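Tyrosine--tRNA ligase from Archaeoglobus fulgidus probably catalyses the two-step attachment of tyrosine to its cognate tRNA, first activating the amino acid with ATP and then transferring it to the acceptor end. Local coordinates of one contact, PDB 2CYB (chain A, 1.80 Å), residues 70-75 and 109-114, beside the matching contact of the related tyrosyl-tRNA synthetase from Pyrococcus horikoshii, PDB 2CYC (chain B, 2.20 Å), residues 72-77 and 118-123. One frame, after least-squares fit of the local backbone (RMSD 0.35 Å); residues are numbered along the deposited sequences.

Structure 1 (2CYB); sequences LADIHA and FVLGSE. With TYR (tyrosine), chain C.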
loop_
_atom_site.group_PDB
_atom_site.type_symbol
_atom_site.label_atom_id
_atom_site.label_comp_id
_atom_site.label_asym_id
_atom_site.label_seq_id
_atom_site.Cartn_x
_atom_site.Cartn_y
_atom_site.Cartn_z
ATOM N N LEU A 70 5.837 18.939 5.529
ATOM C CA LEU A 70 6.979 18.581 4.708
ATOM C C LEU A 70 6.766 17.066 4.628
ATOM O O LEU A 70 7.147 16.321 5.526
ATOM C CB LEU A 70 8.280 18.934 5.432
ATOM C CG LEU A 70 8.452 20.444 5.684
ATOM C CD1 LEU A 70 9.506 20.696 6.746
ATOM C CD2 LEU A 70 8.838 21.131 4.390
ATOM N N ALA A 71 6.118 16.627 3.554
ATOM C CA ALA A 71 5.782 15.220 3.370
ATOM C C ALA A 71 6.933 14.358 2.885
ATOM O O ALA A 71 6.949 13.932 1.733
ATOM C CB ALA A 71 4.589 15.108 2.396
ATOM N N ASP A 72 7.886 14.065 3.770
ATOM C CA ASP A 72 9.044 13.275 3.385
ATOM C C ASP A 72 8.734 11.839 2.980
ATOM O O ASP A 72 9.339 11.322 2.052
ATOM C CB ASP A 72 10.110 13.284 4.498
ATOM C CG ASP A 72 9.557 12.887 5.860
ATOM O OD1 ASP A 72 10.379 12.633 6.766
ATOM O OD2 ASP A 72 8.321 12.846 6.044
ATOM N N ILE A 73 7.806 11.192 3.676
ATOM C CA ILE A 73 7.449 9.822 3.320
ATOM C C ILE A 73 6.773 9.825 1.944
ATOM O O ILE A 73 7.038 8.956 1.121
ATOM C CB ILE A 73 6.494 9.204 4.347
ATOM C CG1 ILE A 73 7.148 9.213 5.736
ATOM C CG2 ILE A 73 6.131 7.784 3.932
ATOM C CD1 ILE A 73 8.467 8.499 5.797
ATOM N N HIS A 74 5.908 10.806 1.694
ATOM C CA HIS A 74 5.249 10.890 0.390
ATOM C C HIS A 74 6.277 11.037 -0.731
ATOM O O HIS A 74 6.160 10.399 -1.786
ATOM C CB HIS A 74 4.264 12.061 0.344
ATOM C CG HIS A 74 2.952 11.759 0.992
ATOM N ND1 HIS A 74 2.765 11.817 2.356
ATOM C CD2 HIS A 74 1.775 11.345 0.465
ATOM C CE1 HIS A 74 1.527 11.454 2.642
ATOM N NE2 HIS A 74 0.905 11.162 1.513
ATOM N N ALA A 75 7.282 11.876 -0.495
ATOM C CA ALA A 75 8.346 12.096 -1.466
ATOM C C ALA A 75 9.050 10.766 -1.738
ATOM O O ALA A 75 9.403 10.449 -2.876
ATOM C CB ALA A 75 9.343 13.125 -0.925
ATOM N N PHE A 109 5.545 23.963 11.123
ATOM C CA PHE A 109 6.088 22.981 10.198
ATOM C C PHE A 109 6.089 21.592 10.823
ATOM O O PHE A 109 6.496 21.411 11.973
ATOM C CB PHE A 109 7.509 23.364 9.767
ATOM C CG PHE A 109 7.566 24.605 8.918
ATOM C CD1 PHE A 109 7.396 25.864 9.487
ATOM C CD2 PHE A 109 7.740 24.511 7.540
ATOM C CE1 PHE A 109 7.390 27.009 8.697
ATOM C CE2 PHE A 109 7.735 25.648 6.738
ATOM C CZ PHE A 109 7.559 26.901 7.314
ATOM N N VAL A 110 5.612 20.615 10.057
ATOM C CA VAL A 110 5.552 19.233 10.519
ATOM C C VAL A 110 6.205 18.302 9.501
ATOM O O VAL A 110 6.031 18.464 8.289
ATOM C CB VAL A 110 4.082 18.782 10.743
ATOM C CG1 VAL A 110 4.023 17.293 11.078
ATOM C CG2 VAL A 110 3.462 19.588 11.870
ATOM N N LEU A 111 6.983 17.347 9.997
ATOM C CA LEU A 111 7.623 16.365 9.131
ATOM C C LEU A 111 6.710 15.141 9.132
ATOM O O LEU A 111 6.348 14.632 10.191
ATOM C CB LEU A 111 9.003 15.969 9.669
ATOM C CG LEU A 111 10.246 16.223 8.809
ATOM C CD1 LEU A 111 11.447 15.577 9.485
ATOM C CD2 LEU A 111 10.075 15.652 7.411
ATOM N N GLY A 112 6.324 14.680 7.950
ATOM C CA GLY A 112 5.454 13.519 7.875
ATOM C C GLY A 112 5.932 12.350 8.726
ATOM O O GLY A 112 5.142 11.759 9.467
ATOM N N SER A 113 7.215 12.023 8.632
ATOM C CA SER A 113 7.764 10.908 9.400
ATOM C C SER A 113 7.544 11.048 10.910
ATOM O O SER A 113 7.704 10.083 11.650
ATOM C CB SER A 113 9.257 10.739 9.096
ATOM O OG SER A 113 9.960 11.965 9.212
ATOM N N GLU A 114 7.173 12.244 11.365
ATOM C CA GLU A 114 6.922 12.486 12.791
ATOM C C GLU A 114 5.733 11.697 13.345
ATOM O O GLU A 114 5.684 11.389 14.542
ATOM C CB GLU A 114 6.645 13.972 13.046
ATOM C CG GLU A 114 7.844 14.891 13.039
ATOM C CD GLU A 114 7.445 16.339 13.325
ATOM O OE1 GLU A 114 6.599 16.554 14.219
ATOM O OE2 GLU A 114 7.974 17.258 12.664
HETATM N N TYR C . 0.247 15.442 -3.167
HETATM C CA TYR C . 0.894 16.759 -2.948
HETATM C C TYR C . 1.611 17.235 -4.210
HETATM O O TYR C . 2.199 18.328 -4.166
HETATM C CB TYR C . 1.874 16.655 -1.775
HETATM C CG TYR C . 1.165 16.307 -0.488
HETATM C CD1 TYR C . 1.523 15.183 0.257
HETATM C CD2 TYR C . 0.121 17.114 -0.019
HETATM C CE1 TYR C . 0.853 14.871 1.454
HETATM C CE2 TYR C . -0.546 16.816 1.156
HETATM C CZ TYR C . -0.177 15.697 1.892
HETATM O OH TYR C . -0.835 15.429 3.066
HETATM O OXT TYR C . 1.560 16.516 -5.230
#
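Leu70 and Leu111 pair as parallel strand neighbours where strand 65-70 meets strand 108-111, at one edge of the Rossmann-fold sheet of this chain. Leu70 N hydrogen-bonds to Val110 O at 2.8 Å, and Gly112 N hydrogen-bonds to Leu70 O at 3.0 Å. Beyond the strand end, the Asp72 carboxylate faces Gly112 and Ser113. Ser113 OG donates a hydrogen bond to Asp72 OD1 at 2.6 Å, on the syn lone pair. Ile73 CD1 touches Ser113 CB at 4.1 Å; Ile73 CG1 lies anti to the carbonyl carbon (chi1 -59°). Ile73 also packs on Leu126 of the second subunit. His74 belongs to the tyrosine pocket: CE1 of the bound tyrosine sits 3.5 Å above the His74 ring plane. Ala75 CB lies 3.7 Å from Ala71 O.

Comparison
Both structures pair the strand ends in the same way, and both hold tyrosine at this place. The hydrogen bonds Leu70(A) N to Val110(A) O and Gly112(A) N to Leu70(A) O recur as Leu72(B) N to Val119(B) O and Ala121(B) N to Leu72(B) O. Leu70(A), Phe109(A) and Ser113(A) keep their places in their counterparts.

Ile73(A) is exchanged for Trp75(B). The CB atoms stand 0.9 Å apart after superposition. CD1 of Ile73(A) and CD1 of Trp75(B) fall 0.6 Å apart, and both residues touch the matching serine. The branch CG2 of Ile73(A) has no counterpart in Trp75(B). The indole of Trp75(B) extends further: NE1 and the whole six-membered ring, CD2 included, have no counterpart in Ile73(A).

Gly112(A) is exchanged for Ala121(B). The added CB lies 3.3 Å from Leu72(B) O and 3.8 Å from Ala73(B) CA. It also meets CE1 of His76(B) at 3.8 Å, whereas His74(A) ND1 comes no closer than 6.4 Å to Gly112(A) CA. The histidine is shifted within its rotamer, chi1 -80° in His74(A) against -54° in His76(B). The two changes together probably tighten the packing beside the pocket.

Ala75(A) is exchanged for Ser77(B), whose OG adds a hydrogen bond to Ala73(B) O at 2.8 Å.

Structure 2 (2CYC); sequences LADWHS and FVLASE. With TYR (tyrosine), chain D.
Leu72 and Leu120 meet as parallel strand neighbours. Leu72 N hydrogen-bonds to Val119 O at 2.9 Å, and Ala121 N hydrogen-bonds to Leu72 O at 2.8 Å. Beyond the strand end, the Asp74 carboxylate faces Ala121 and Ser122. Ser122 OG donates a hydrogen bond to Asp74 OD2 at 2.7 Å, on the syn lone pair. Ala121 CB points toward segment 72-77 and lies 3.8 Å from His76 CE1, at the edge of the imidazole. Trp75 CD1 touches Ser122 CB at 4.0 Å; Trp75 CG lies anti to the carbonyl carbon (chi1 -74°). Trp75 also packs on Gln132 of the second subunit. His76 belongs to the tyrosine pocket: CE2 of the bound tyrosine sits 3.3 Å above the His76 ring plane. Ser77 OG hydrogen-bonds back to Ala73 O at 2.8 Å.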
loop_
_atom_site.group_PDB
_atom_site.type_symbol
_atom_site.label_atom_id
_atom_site.label_comp_id
_atom_site.label_asym_id
_atom_site.label_seq_id
_atom_site.Cartn_x
_atom_site.Cartn_y
_atom_site.Cartn_z
ATOM N N LEU B 72 5.604 18.790 5.682
ATOM C CA LEU B 72 6.687 18.373 4.787
ATOM C C LEU B 72 6.530 16.861 4.584
ATOM O O LEU B 72 6.886 16.056 5.456
ATOM C CB LEU B 72 8.036 18.714 5.433
ATOM C CG LEU B 72 8.130 20.151 5.974
ATOM C CD1 LEU B 72 9.285 20.293 6.969
ATOM C CD2 LEU B 72 8.295 21.121 4.818
ATOM N N ALA B 73 5.986 16.489 3.429
ATOM C CA ALA B 73 5.691 15.086 3.115
ATOM C C ALA B 73 6.891 14.248 2.691
ATOM O O ALA B 73 7.006 13.890 1.510
ATOM C CB ALA B 73 4.602 15.037 2.035
ATOM N N ASP B 74 7.757 13.897 3.651
ATOM C CA ASP B 74 8.961 13.137 3.328
ATOM C C ASP B 74 8.759 11.712 2.806
ATOM O O ASP B 74 9.222 11.408 1.704
ATOM C CB ASP B 74 9.983 13.170 4.500
ATOM C CG ASP B 74 9.408 12.706 5.843
ATOM O OD1 ASP B 74 8.184 12.470 5.969
ATOM O OD2 ASP B 74 10.215 12.593 6.795
ATOM N N TRP B 75 8.076 10.845 3.558
ATOM C CA TRP B 75 7.855 9.475 3.078
ATOM C C TRP B 75 7.080 9.508 1.769
ATOM O O TRP B 75 7.319 8.688 0.876
ATOM C CB TRP B 75 7.074 8.629 4.095
ATOM C CG TRP B 75 7.867 8.201 5.286
ATOM C CD1 TRP B 75 8.999 8.797 5.783
ATOM C CD2 TRP B 75 7.536 7.147 6.202
ATOM N NE1 TRP B 75 9.384 8.182 6.952
ATOM C CE2 TRP B 75 8.507 7.167 7.234
ATOM C CE3 TRP B 75 6.510 6.190 6.255
ATOM C CZ2 TRP B 75 8.481 6.267 8.312
ATOM C CZ3 TRP B 75 6.481 5.291 7.329
ATOM C CH2 TRP B 75 7.465 5.339 8.342
ATOM N N HIS B 76 6.152 10.456 1.654
ATOM C CA HIS B 76 5.348 10.583 0.439
ATOM C C HIS B 76 6.268 10.843 -0.754
ATOM O O HIS B 76 6.100 10.247 -1.811
ATOM C CB HIS B 76 4.344 11.744 0.547
ATOM C CG HIS B 76 3.463 11.683 1.756
ATOM N ND1 HIS B 76 3.935 11.898 3.035
ATOM C CD2 HIS B 76 2.127 11.485 1.876
ATOM C CE1 HIS B 76 2.926 11.841 3.888
ATOM N NE2 HIS B 76 1.817 11.591 3.210
ATOM N N SER B 77 7.230 11.743 -0.576
ATOM C CA SER B 77 8.178 12.085 -1.636
ATOM C C SER B 77 9.073 10.894 -1.956
ATOM O O SER B 77 9.460 10.688 -3.104
ATOM C CB SER B 77 9.039 13.282 -1.214
ATOM O OG SER B 77 8.233 14.410 -0.933
ATOM N N PHE B 118 5.378 23.775 11.650
ATOM C CA PHE B 118 6.088 23.035 10.621
ATOM C C PHE B 118 6.232 21.598 11.127
ATOM O O PHE B 118 6.815 21.354 12.181
ATOM C CB PHE B 118 7.455 23.667 10.325
ATOM C CG PHE B 118 7.372 24.886 9.448
ATOM C CD1 PHE B 118 7.079 26.136 9.993
ATOM C CD2 PHE B 118 7.526 24.773 8.067
ATOM C CE1 PHE B 118 6.936 27.254 9.173
ATOM C CE2 PHE B 118 7.389 25.883 7.234
ATOM C CZ PHE B 118 7.093 27.125 7.783
ATOM N N VAL B 119 5.681 20.657 10.370
ATOM C CA VAL B 119 5.695 19.243 10.742
ATOM C C VAL B 119 6.300 18.354 9.656
ATOM O O VAL B 119 5.868 18.385 8.504
ATOM C CB VAL B 119 4.242 18.759 11.031
ATOM C CG1 VAL B 119 4.188 17.252 11.162
ATOM C CG2 VAL B 119 3.718 19.414 12.312
ATOM N N LEU B 120 7.314 17.574 10.021
ATOM C CA LEU B 120 7.925 16.636 9.086
ATOM C C LEU B 120 6.977 15.432 9.130
ATOM O O LEU B 120 6.724 14.899 10.208
ATOM C CB LEU B 120 9.322 16.238 9.578
ATOM C CG LEU B 120 10.176 15.392 8.625
ATOM C CD1 LEU B 120 10.335 16.124 7.295
ATOM C CD2 LEU B 120 11.542 15.113 9.253
ATOM N N ALA B 121 6.451 15.001 7.983
ATOM C CA ALA B 121 5.493 13.880 7.963
ATOM C C ALA B 121 5.893 12.684 8.815
ATOM O O ALA B 121 5.065 12.133 9.543
ATOM C CB ALA B 121 5.227 13.412 6.517
ATOM N N SER B 122 7.153 12.278 8.731
ATOM C CA SER B 122 7.602 11.123 9.501
ATOM C C SER B 122 7.316 11.240 11.004
ATOM O O SER B 122 7.272 10.228 11.705
ATOM C CB SER B 122 9.096 10.861 9.243
ATOM O OG SER B 122 9.864 12.036 9.409
ATOM N N GLU B 123 7.106 12.464 11.493
ATOM C CA GLU B 123 6.791 12.666 12.903
ATOM C C GLU B 123 5.506 11.901 13.225
ATOM O O GLU B 123 5.364 11.348 14.318
ATOM C CB GLU B 123 6.583 14.158 13.223
ATOM C CG GLU B 123 7.791 15.071 12.963
ATOM C CD GLU B 123 7.492 16.553 13.245
ATOM O OE1 GLU B 123 8.231 17.432 12.734
ATOM O OE2 GLU B 123 6.521 16.835 13.985
HETATM N N TYR D . 0.260 15.364 -2.838
HETATM C CA TYR D . 0.834 16.703 -2.504
HETATM C C TYR D . 1.612 17.262 -3.694
HETATM O O TYR D . 1.818 16.510 -4.672
HETATM C CB TYR D . 1.758 16.591 -1.281
HETATM C CG TYR D . 1.035 16.186 -0.010
HETATM C CD1 TYR D . 0.022 16.982 0.523
HETATM C CD2 TYR D . 1.366 15.006 0.660
HETATM C CE1 TYR D . -0.653 16.606 1.698
HETATM C CE2 TYR D . 0.711 14.629 1.832
HETATM C CZ TYR D . -0.299 15.426 2.344
HETATM O OH TYR D . -0.953 15.037 3.500
HETATM O OXT TYR D . 2.012 18.441 -3.632
#